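PDB 6AQZ: gdp-l-fucose synthetase from Naegleria fowleri, which probably catalyses the NADPH-dependent epimerisation and reduction of GDP-4-keto-6-deoxy-D-mannose to GDP-L-fucose, and binds NADP in a Rossmann-type domain. Local coordinates for residues S240-R245 and F316-F321; E258-C263 and A307-L312; I19-D24 and W249-Y254; P78-H83 and G120-I125. One frame throughout, in Å; residues are numbered along the deposited sequence.

Overall arrangement
Helix 240-253 is shared by interactions 1 and 3: interaction 1 uses its first turns and interaction 3 its last, while strand 260-262 of interaction 2 follows it in the chain. Interaction 4 pairs two parallel strands of the central sheet and, like interaction 2, is buried; interaction 1 lies at the surface and interaction 3 is partly buried. The chemistry follows: backbone hydrogen bonds in 4, apolar packing with one lysine bond in 2, a carboxylate and guanidinium gripping a loop in 1, a single main-chain bond plus apolar packing in 3. Direct touches join interaction 1 to 2 and interaction 3 to 4.

Interaction 1. Residues S240-R245 and F316-F321; sequences SHDAAR and FQYTPF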
# COMPACT_ATOMS: atom_id res chain seq x y z
N SER A 240 -27.93 4.61 6.14
CA SER A 240 -26.97 5.71 6.08
C SER A 240 -27.22 6.77 7.14
O SER A 240 -26.26 7.35 7.66
CB SER A 240 -26.99 6.31 4.68
OG SER A 240 -28.24 6.90 4.41
N HIS A 241 -28.48 7.06 7.49
CA HIS A 241 -28.70 8.04 8.56
C HIS A 241 -28.16 7.53 9.90
O HIS A 241 -27.58 8.30 10.68
CB HIS A 241 -30.18 8.40 8.67
CG HIS A 241 -30.70 9.13 7.47
ND1 HIS A 241 -32.01 9.54 7.37
CD2 HIS A 241 -30.09 9.53 6.33
CE1 HIS A 241 -32.19 10.16 6.22
NE2 HIS A 241 -31.04 10.16 5.57
N ASP A 242 -28.33 6.24 10.18
CA ASP A 242 -27.72 5.66 11.38
C ASP A 242 -26.19 5.73 11.31
O ASP A 242 -25.54 6.12 12.28
CB ASP A 242 -28.19 4.22 11.55
CG ASP A 242 -29.62 4.11 11.95
OD1 ASP A 242 -30.26 5.15 12.26
OD2 ASP A 242 -30.10 2.96 11.97
N ALA A 243 -25.62 5.37 10.15
CA ALA A 243 -24.16 5.45 10.00
C ALA A 243 -23.67 6.88 10.23
O ALA A 243 -22.61 7.09 10.83
CB ALA A 243 -23.74 4.97 8.61
N ALA A 244 -24.45 7.87 9.76
CA ALA A 244 -24.09 9.27 9.95
C ALA A 244 -24.07 9.66 11.43
O ALA A 244 -23.24 10.47 11.85
CB ALA A 244 -25.05 10.17 9.17
N ARG A 245 -25.02 9.15 12.23
CA ARG A 245 -25.03 9.42 13.66
C ARG A 245 -23.85 8.74 14.36
O ARG A 245 -23.19 9.33 15.23
CB ARG A 245 -26.36 8.99 14.28
CG ARG A 245 -27.55 9.87 13.88
CD ARG A 245 -28.79 9.56 14.72
NE ARG A 245 -29.33 8.25 14.39
CZ ARG A 245 -29.53 7.26 15.24
NH1 ARG A 245 -29.21 7.39 16.53
NH2 ARG A 245 -30.05 6.12 14.80
N PHE A 316 -26.75 3.39 22.04
CA PHE A 316 -27.08 3.83 20.69
C PHE A 316 -28.31 3.11 20.17
O PHE A 316 -28.43 1.88 20.28
CB PHE A 316 -25.91 3.62 19.75
CG PHE A 316 -26.17 4.13 18.37
CD1 PHE A 316 -25.97 5.47 18.06
CD2 PHE A 316 -26.61 3.28 17.37
CE1 PHE A 316 -26.20 5.95 16.78
CE2 PHE A 316 -26.82 3.75 16.09
CZ PHE A 316 -26.63 5.09 15.79
N GLN A 317 -29.22 3.87 19.56
CA GLN A 317 -30.49 3.37 19.03
C GLN A 317 -30.43 3.35 17.51
O GLN A 317 -30.11 4.37 16.89
CB GLN A 317 -31.65 4.24 19.51
CG GLN A 317 -31.86 4.27 21.01
CD GLN A 317 -32.49 3.00 21.56
OE1 GLN A 317 -32.09 1.89 21.22
NE2 GLN A 317 -33.49 3.17 22.42
N TYR A 318 -30.67 2.18 16.93
CA TYR A 318 -30.75 2.01 15.49
C TYR A 318 -32.18 2.29 14.97
O TYR A 318 -33.16 2.23 15.71
CB TYR A 318 -30.34 0.59 15.08
CG TYR A 318 -28.88 0.21 15.29
CD1 TYR A 318 -27.88 0.71 14.46
CD2 TYR A 318 -28.51 -0.68 16.29
CE1 TYR A 318 -26.54 0.36 14.64
CE2 TYR A 318 -27.18 -1.05 16.47
CZ TYR A 318 -26.19 -0.52 15.65
OH TYR A 318 -24.87 -0.88 15.84
N THR A 319 -32.26 2.61 13.68
CA THR A 319 -33.55 2.64 12.98
C THR A 319 -33.94 1.22 12.59
O THR A 319 -33.11 0.50 12.01
CB THR A 319 -33.48 3.50 11.70
OG1 THR A 319 -33.05 4.83 12.00
CG2 THR A 319 -34.85 3.54 11.01
N PRO A 320 -35.15 0.76 12.91
CA PRO A 320 -35.57 -0.57 12.45
C PRO A 320 -35.45 -0.69 10.93
O PRO A 320 -35.67 0.27 10.19
CB PRO A 320 -37.03 -0.66 12.91
CG PRO A 320 -37.11 0.25 14.07
CD PRO A 320 -36.15 1.38 13.78
N PHE A 321 -35.06 -1.89 10.48
CA PHE A 321 -34.78 -2.12 9.06
C PHE A 321 -35.99 -1.77 8.19
O PHE A 321 -35.87 -1.06 7.18
CB PHE A 321 -34.33 -3.58 8.86
CG PHE A 321 -33.98 -3.94 7.44
CD1 PHE A 321 -32.88 -3.36 6.82
CD2 PHE A 321 -34.75 -4.82 6.72
CE1 PHE A 321 -32.57 -3.66 5.49
CE2 PHE A 321 -34.44 -5.13 5.40
CZ PHE A 321 -33.35 -4.55 4.78
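Hydrogen bonds from one carboxylate and one guanidinium hold the loop 316-321 against the first turns of helix 240-253. Asp242 grips Thr319 twice: OD2 accepts from the backbone N at 2.8 Å, nearly straight at 166°, and OD1 accepts from Thr319 OG1, also at 2.8 Å. Both donors arrive on syn lone pairs, so the residue is held across the open end of the carboxylate by main chain and side chain together. Asp242 CG lies anti to its own carbonyl carbon, which directs the group at the loop.

The charged pair lies within the helix, three residues apart. Arg245 NH2 meets Asp242 OD1 at 2.7 Å in a salt bridge that comes from well above the carboxylate plane, making OD1 a double acceptor. The same NH2 gives its other bond to Gln317 O at 2.7 Å, in the guanidinium plane; NH1 adds only a weak, bent bond to that oxygen. Two in-plane partners thus fix the rotation of the guanidinium, and the positive charge would be expected to favour an ionised Asp242.

Stacking of flat groups supplies the rest. The Phe316 ring lies 9° from parallel to the guanidinium, with CZ 3.3 Å above its plane and offset toward the rim, while Arg245 CB touches the ring edge. Phe316 CD2 also sits 4.0 Å above the Tyr318 ring plane, over its centre.

This is a surface attachment, with the side chain of Asp242 about 13 Å from the bound NADP: the loop leading into helix 321-335 is tied to a helix that packs on the Rossmann-type sheet.

Interaction 2. Residues E258-C263 and A307-L312; sequences EPIMLC and AKFLRL
Apolar packing carries most of this buried contact. Ile260, with CG1 anti to the backbone N, extends toward helix 307-312 and brings CD1 to 3.8 Å from Phe309 CD2, reaching the ring at its edge. Leu262 CD2 approaches the same ring carbon more loosely, at 4.2 Å. The Phe309 ring also meets Trp249 and Phe316 edge-to-face. Alongside, the aliphatic part of Lys308 crosses Ile260 obliquely, its CG 4.0 Å from Ile260 CG1.

Strand 260-262 pairs in parallel with strand 184-194 of the Rossmann-type sheet, and the short helix lies across it: the axes pass 7.4 Å apart at 95°, so the helix meets the strand crosswise and spans few residues, with Ile260 opposite Lys308. The side chain of Leu262 comes about 8 Å from the bound NADP.

The polar component is concentrated at the end of Lys308. Bends at chi2 and chi3 carry its chain past Ile260 to the residue just before the strand, and NZ gives a hydrogen bond to Pro259 O at 3.2 Å, from above the carbonyl plane, as well as one to Tyr254 OH. Glu258 does not neutralise it directly: OE1 stays 5.7 Å from NZ, and OE2 forms a salt bridge with Arg170.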
# COMPACT_ATOMS: atom_id res chain seq x y z
N GLU A 258 -7.19 3.49 16.15
CA GLU A 258 -7.67 2.23 15.58
C GLU A 258 -9.01 2.46 14.89
O GLU A 258 -9.87 3.15 15.44
CB GLU A 258 -7.85 1.17 16.66
CG GLU A 258 -6.64 0.94 17.51
CD GLU A 258 -5.46 0.41 16.72
OE1 GLU A 258 -5.68 -0.35 15.74
OE2 GLU A 258 -4.31 0.78 17.07
N PRO A 259 -9.23 1.89 13.70
CA PRO A 259 -10.55 2.03 13.07
C PRO A 259 -11.61 1.41 13.94
O PRO A 259 -11.35 0.48 14.70
CB PRO A 259 -10.40 1.28 11.74
CG PRO A 259 -9.21 0.38 11.92
CD PRO A 259 -8.30 1.05 12.91
N ILE A 260 -12.82 1.96 13.88
CA ILE A 260 -13.97 1.41 14.60
C ILE A 260 -15.01 1.01 13.58
O ILE A 260 -15.36 1.81 12.70
CB ILE A 260 -14.53 2.40 15.64
CG1 ILE A 260 -15.74 1.79 16.35
CG2 ILE A 260 -14.93 3.73 15.01
CD1 ILE A 260 -16.26 2.67 17.50
N MET A 261 -15.49 -0.22 13.66
CA MET A 261 -16.50 -0.66 12.72
C MET A 261 -17.87 -0.06 13.00
O MET A 261 -18.30 0.08 14.14
CB MET A 261 -16.57 -2.16 12.68
CG MET A 261 -15.41 -2.51 11.84
SD MET A 261 -15.74 -3.93 10.89
CE MET A 261 -15.00 -5.07 12.07
N LEU A 262 -18.55 0.30 11.92
CA LEU A 262 -19.93 0.76 11.97
C LEU A 262 -20.78 -0.30 11.28
O LEU A 262 -20.80 -0.39 10.05
CB LEU A 262 -20.07 2.11 11.28
CG LEU A 262 -19.11 3.25 11.65
CD1 LEU A 262 -19.54 4.57 10.97
CD2 LEU A 262 -19.00 3.42 13.15
N CYS A 263 -21.47 -1.12 12.07
CA CYS A 263 -22.32 -2.15 11.50
C CYS A 263 -23.37 -2.53 12.53
O CYS A 263 -23.46 -1.95 13.62
CB CYS A 263 -21.53 -3.38 11.07
SG CYS A 263 -20.81 -4.29 12.43
N ALA A 307 -18.70 -5.17 18.22
CA ALA A 307 -18.44 -5.19 19.66
C ALA A 307 -17.86 -3.88 20.14
O ALA A 307 -18.17 -3.43 21.25
CB ALA A 307 -17.51 -6.35 20.01
N LYS A 308 -16.98 -3.25 19.35
CA LYS A 308 -16.31 -2.05 19.85
C LYS A 308 -17.30 -0.89 20.03
O LYS A 308 -17.33 -0.24 21.09
CB LYS A 308 -15.16 -1.67 18.93
CG LYS A 308 -14.47 -0.42 19.42
CD LYS A 308 -12.97 -0.51 19.29
CE LYS A 308 -12.51 -0.27 17.88
NZ LYS A 308 -11.04 -0.15 17.81
N PHE A 309 -18.10 -0.61 19.01
CA PHE A 309 -19.07 0.47 19.10
C PHE A 309 -20.13 0.15 20.15
O PHE A 309 -20.55 1.02 20.92
CB PHE A 309 -19.71 0.71 17.72
CG PHE A 309 -20.57 1.92 17.67
CD1 PHE A 309 -21.89 1.87 18.07
CD2 PHE A 309 -20.04 3.13 17.26
CE1 PHE A 309 -22.69 3.01 18.03
CE2 PHE A 309 -20.83 4.28 17.22
CZ PHE A 309 -22.16 4.21 17.61
N LEU A 310 -20.55 -1.12 20.22
CA LEU A 310 -21.53 -1.51 21.22
C LEU A 310 -20.97 -1.33 22.63
O LEU A 310 -21.69 -0.95 23.56
CB LEU A 310 -21.96 -2.95 20.98
CG LEU A 310 -22.89 -3.50 22.05
CD1 LEU A 310 -24.27 -2.90 21.86
CD2 LEU A 310 -22.93 -5.01 21.97
N ARG A 311 -19.69 -1.61 22.82
CA ARG A 311 -19.06 -1.41 24.12
C ARG A 311 -18.81 0.07 24.39
O ARG A 311 -18.94 0.52 25.54
CB ARG A 311 -17.77 -2.23 24.20
CG ARG A 311 -16.76 -1.77 25.23
CD ARG A 311 -15.53 -2.70 25.31
NE ARG A 311 -14.63 -2.58 24.15
CZ ARG A 311 -13.77 -1.57 23.99
NH1 ARG A 311 -13.69 -0.60 24.90
NH2 ARG A 311 -12.98 -1.53 22.93
N LEU A 312 -18.46 0.85 23.37
CA LEU A 312 -18.14 2.26 23.62
C LEU A 312 -19.38 3.14 23.67
O LEU A 312 -19.38 4.17 24.34
CB LEU A 312 -17.16 2.77 22.55
CG LEU A 312 -15.77 2.18 22.79
CD1 LEU A 312 -14.75 2.74 21.82
CD2 LEU A 312 -15.37 2.42 24.24

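Interaction 3. Residues I19-D24 and W249-Y254; sequences ITLTQD and WTMFNY
Leu21 and Phe252 both place CG anti to their own carbonyl carbon, beside the backbone N, with chi1 at -79° and -67°. These torsions bring the two side chains across one another at about a right angle, so that a branch of Leu21 meets the ring rather than lying along it: CD1 comes to 3.6 Å from Phe252 CE1 and to 4.0 Å from CD1 of the same ring. The other branch leans to Met251, whose chain extends with chi1 and chi2 both anti, leaving Leu21 CD2 at 4.3 Å from Met251 CE, a looser touch.

The polar link is main chain to main chain. Ile19 N donates to Phe252 O at 2.8 Å with an N-H...O angle of 162°, in the carbonyl plane and on a lone pair, which is the evidence for a well-directed bond. Ile19 CB and CG1 also pack against that oxygen, each at 3.7 Å.

Each segment also has a local side-chain bond. Asn253 ND2 folds back to Trp249 O within the helix, and Thr22 OG1 accepts from Asp24 N at 2.9 Å, an ST turn beyond the contact. Through the Ile19 N to Phe252 O bond and the Leu21 packing, the loop before strand 26-30, the first strand of the Rossmann-type sheet, is joined to the last turn of helix 240-253.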
# COMPACT_ATOMS: atom_id res chain seq x y z
N ILE A 19 -16.47 16.41 22.39
CA ILE A 19 -16.13 17.71 21.85
C ILE A 19 -17.42 18.50 21.60
O ILE A 19 -18.43 17.94 21.18
CB ILE A 19 -15.32 17.53 20.55
CG1 ILE A 19 -13.95 16.92 20.83
CG2 ILE A 19 -15.22 18.85 19.74
CD1 ILE A 19 -13.04 16.89 19.62
N THR A 20 -17.40 19.79 21.92
CA THR A 20 -18.53 20.68 21.67
C THR A 20 -18.10 21.65 20.58
O THR A 20 -17.18 22.44 20.78
CB THR A 20 -18.96 21.44 22.92
OG1 THR A 20 -18.02 22.49 23.20
CG2 THR A 20 -19.06 20.52 24.14
N LEU A 21 -18.77 21.58 19.43
CA LEU A 21 -18.45 22.48 18.33
C LEU A 21 -19.04 23.86 18.59
O LEU A 21 -20.10 24.00 19.22
CB LEU A 21 -18.97 21.91 17.01
CG LEU A 21 -18.20 20.81 16.27
CD1 LEU A 21 -17.91 19.64 17.17
CD2 LEU A 21 -18.98 20.32 15.05
N THR A 22 -18.35 24.89 18.11
CA THR A 22 -18.80 26.27 18.23
C THR A 22 -18.98 26.85 16.83
O THR A 22 -18.75 26.19 15.82
CB THR A 22 -17.82 27.14 19.01
OG1 THR A 22 -16.87 27.72 18.11
CG2 THR A 22 -17.08 26.32 20.06
N GLN A 23 -19.44 28.10 16.79
CA GLN A 23 -19.65 28.74 15.50
C GLN A 23 -18.35 28.99 14.77
O GLN A 23 -18.36 29.16 13.55
CB GLN A 23 -20.43 30.04 15.67
CG GLN A 23 -21.85 29.84 16.21
CD GLN A 23 -22.66 28.75 15.49
OE1 GLN A 23 -22.33 28.29 14.39
NE2 GLN A 23 -23.75 28.34 16.13
N ASP A 24 -17.22 28.99 15.48
CA ASP A 24 -15.94 29.23 14.83
C ASP A 24 -15.38 28.00 14.14
O ASP A 24 -14.41 28.11 13.39
CB ASP A 24 -14.93 29.77 15.84
CG ASP A 24 -15.02 31.27 16.00
OD1 ASP A 24 -15.12 31.96 14.95
OD2 ASP A 24 -15.01 31.76 17.15
N TRP A 249 -20.99 10.68 16.33
CA TRP A 249 -20.52 10.29 17.65
C TRP A 249 -19.01 10.06 17.66
O TRP A 249 -18.31 10.49 18.58
CB TRP A 249 -21.26 9.03 18.12
CG TRP A 249 -20.76 8.50 19.39
CD1 TRP A 249 -21.22 8.78 20.64
CD2 TRP A 249 -19.65 7.60 19.57
NE1 TRP A 249 -20.48 8.11 21.59
CE2 TRP A 249 -19.51 7.37 20.96
CE3 TRP A 249 -18.77 6.96 18.68
CZ2 TRP A 249 -18.53 6.53 21.48
CZ3 TRP A 249 -17.78 6.13 19.21
CH2 TRP A 249 -17.67 5.93 20.60
N THR A 250 -18.49 9.39 16.63
CA THR A 250 -17.05 9.13 16.54
C THR A 250 -16.25 10.43 16.53
O THR A 250 -15.28 10.57 17.27
CB THR A 250 -16.77 8.27 15.29
OG1 THR A 250 -17.42 7.00 15.42
CG2 THR A 250 -15.27 8.04 15.06
N MET A 251 -16.66 11.40 15.73
CA MET A 251 -15.98 12.70 15.71
C MET A 251 -16.04 13.37 17.07
O MET A 251 -15.13 14.12 17.44
CB MET A 251 -16.62 13.60 14.65
CG MET A 251 -16.09 15.02 14.57
SD MET A 251 -16.99 16.00 13.30
CE MET A 251 -18.59 16.20 14.04
N PHE A 252 -17.14 13.19 17.79
CA PHE A 252 -17.29 13.89 19.06
C PHE A 252 -16.53 13.23 20.20
O PHE A 252 -16.12 13.92 21.13
CB PHE A 252 -18.77 13.96 19.45
CG PHE A 252 -19.60 14.80 18.53
CD1 PHE A 252 -19.05 15.85 17.82
CD2 PHE A 252 -20.95 14.54 18.38
CE1 PHE A 252 -19.82 16.63 16.99
CE2 PHE A 252 -21.73 15.31 17.53
CZ PHE A 252 -21.16 16.36 16.83
N ASN A 253 -16.35 11.91 20.15
CA ASN A 253 -15.98 11.16 21.34
C ASN A 253 -14.73 10.29 21.18
O ASN A 253 -14.04 10.04 22.16
CB ASN A 253 -17.16 10.28 21.78
CG ASN A 253 -18.39 11.09 22.16
OD1 ASN A 253 -18.44 11.66 23.24
ND2 ASN A 253 -19.40 11.15 21.26
N TYR A 254 -14.43 9.82 19.97
CA TYR A 254 -13.50 8.72 19.78
C TYR A 254 -12.08 9.24 19.56
O TYR A 254 -11.84 9.99 18.60
CB TYR A 254 -13.96 7.85 18.62
CG TYR A 254 -13.25 6.55 18.43
CD1 TYR A 254 -13.36 5.53 19.37
CD2 TYR A 254 -12.54 6.30 17.25
CE1 TYR A 254 -12.73 4.31 19.17
CE2 TYR A 254 -11.93 5.09 17.04
CZ TYR A 254 -12.01 4.09 17.99
OH TYR A 254 -11.39 2.89 17.75

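Interaction 4. Residues P78-H83 and G120-I125; sequences PTYVIH and GVKKTI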
# COMPACT_ATOMS: atom_id res chain seq x y z
N PRO A 78 -10.38 24.44 7.71
CA PRO A 78 -11.22 23.68 8.64
C PRO A 78 -10.50 23.34 9.93
O PRO A 78 -9.27 23.21 9.96
CB PRO A 78 -11.53 22.40 7.85
CG PRO A 78 -10.30 22.22 7.04
CD PRO A 78 -9.90 23.60 6.60
N THR A 79 -11.29 23.15 11.01
CA THR A 79 -10.82 22.57 12.26
C THR A 79 -11.10 21.07 12.35
O THR A 79 -10.49 20.40 13.19
CB THR A 79 -11.46 23.26 13.49
OG1 THR A 79 -12.89 23.27 13.37
CG2 THR A 79 -10.95 24.68 13.65
N TYR A 80 -12.03 20.56 11.56
CA TYR A 80 -12.33 19.14 11.51
C TYR A 80 -12.52 18.75 10.06
O TYR A 80 -12.92 19.56 9.23
CB TYR A 80 -13.57 18.80 12.34
CG TYR A 80 -13.32 19.00 13.83
CD1 TYR A 80 -12.69 18.02 14.58
CD2 TYR A 80 -13.65 20.20 14.46
CE1 TYR A 80 -12.42 18.21 15.94
CE2 TYR A 80 -13.38 20.41 15.82
CZ TYR A 80 -12.78 19.41 16.55
OH TYR A 80 -12.52 19.60 17.90
N VAL A 81 -12.17 17.50 9.75
CA VAL A 81 -12.33 16.97 8.41
C VAL A 81 -12.97 15.59 8.52
O VAL A 81 -12.51 14.74 9.29
CB VAL A 81 -10.98 16.92 7.66
CG1 VAL A 81 -11.08 16.08 6.38
CG2 VAL A 81 -10.55 18.31 7.32
N ILE A 82 -14.05 15.38 7.77
CA ILE A 82 -14.62 14.05 7.57
C ILE A 82 -14.31 13.68 6.13
O ILE A 82 -14.82 14.30 5.19
CB ILE A 82 -16.12 14.01 7.84
CG1 ILE A 82 -16.43 14.47 9.26
CG2 ILE A 82 -16.64 12.58 7.61
CD1 ILE A 82 -17.91 14.40 9.58
N HIS A 83 -13.45 12.67 5.94
CA HIS A 83 -12.92 12.31 4.62
C HIS A 83 -13.71 11.10 4.11
O HIS A 83 -13.41 9.96 4.47
CB HIS A 83 -11.43 12.02 4.73
CG HIS A 83 -10.83 11.43 3.49
ND1 HIS A 83 -11.17 11.84 2.22
CD2 HIS A 83 -9.87 10.49 3.33
CE1 HIS A 83 -10.48 11.16 1.33
NE2 HIS A 83 -9.67 10.34 1.98
N GLY A 120 -3.35 21.96 10.05
CA GLY A 120 -3.65 21.82 11.46
C GLY A 120 -5.06 21.42 11.84
O GLY A 120 -5.59 21.90 12.85
N VAL A 121 -5.69 20.54 11.06
CA VAL A 121 -7.00 20.03 11.43
C VAL A 121 -6.88 19.28 12.75
O VAL A 121 -5.93 18.51 12.96
CB VAL A 121 -7.54 19.12 10.31
CG1 VAL A 121 -8.85 18.48 10.73
CG2 VAL A 121 -7.69 19.92 9.01
N LYS A 122 -7.80 19.54 13.68
CA LYS A 122 -7.71 18.93 15.00
C LYS A 122 -7.95 17.43 14.92
O LYS A 122 -7.16 16.64 15.43
CB LYS A 122 -8.69 19.58 15.98
CG LYS A 122 -8.46 21.07 16.28
CD LYS A 122 -9.52 21.58 17.26
CE LYS A 122 -9.19 22.94 17.88
NZ LYS A 122 -9.16 24.05 16.89
N LYS A 123 -9.01 17.02 14.21
CA LYS A 123 -9.35 15.61 14.09
C LYS A 123 -9.85 15.34 12.67
O LYS A 123 -10.62 16.12 12.11
CB LYS A 123 -10.40 15.19 15.11
CG LYS A 123 -10.57 13.69 15.22
CD LYS A 123 -11.82 13.28 15.98
CE LYS A 123 -11.62 13.34 17.47
NZ LYS A 123 -12.75 12.68 18.21
N THR A 124 -9.38 14.24 12.08
CA THR A 124 -9.74 13.82 10.74
C THR A 124 -10.26 12.39 10.82
O THR A 124 -9.63 11.54 11.44
CB THR A 124 -8.54 13.93 9.78
OG1 THR A 124 -8.22 15.31 9.60
CG2 THR A 124 -8.81 13.28 8.41
N ILE A 125 -11.44 12.15 10.26
CA ILE A 125 -12.02 10.82 10.25
C ILE A 125 -12.16 10.40 8.81
O ILE A 125 -12.89 11.04 8.04
CB ILE A 125 -13.37 10.76 10.96
CG1 ILE A 125 -13.22 11.25 12.38
CG2 ILE A 125 -13.85 9.32 11.03
CD1 ILE A 125 -14.46 11.10 13.15
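Lys123 NZ is gripped by three backbone carbonyls, those of Met251 and Tyr254 in good hydrogen bonds and that of Thr250 in a weak one, all at the end of helix 240-253. This buried ammonium, which the helix end would probably stabilise, stands on strand 123-127. That strand closes a beta-alpha-beta unit of the Rossmann-type fold: strand 80-83, helix 98-118, strand 123-127.

The two strands run parallel, 10° apart, and are held by three backbone hydrogen bonds. Val81 N donates to Lys123 O at 3.1 Å, Ile125 N to Val81 O at 3.0 Å, and His83 N to Ile125 O at 2.7 Å, all in the carbonyl planes. Val81 O also receives a CA-H...O contact from Thr124. At the N-terminal end, before the strands begin, Lys122 N bonds Thr79 O at 2.9 Å, from above the carbonyl plane. Gly120, with positive phi, is the C-prime residue of a Schellman motif that ends helix 98-118.

Val81 and Thr124 share one face of the sheet, pointing the same way toward Cys116 of that helix, and Val81 CG2 meets Val121 CG2 at 3.7 Å. Ile82 and Ile125 occupy the other face, against Leu247 of helix 240-253. His83, at the C-terminal end of strand 80-83, has its side chain about 7 Å from the bound NADP; NE2 hydrogen-bonds Asn109 OD1 and ND1 hydrogen-bonds Thr30 OG1, fixing the ring's rotation.

On the face of Ile82, Lys123 CB abuts the edge of the Tyr80 ring, 3.7 Å from CD1, while Lys122 CD lies 3.7 Å from Tyr80 OH.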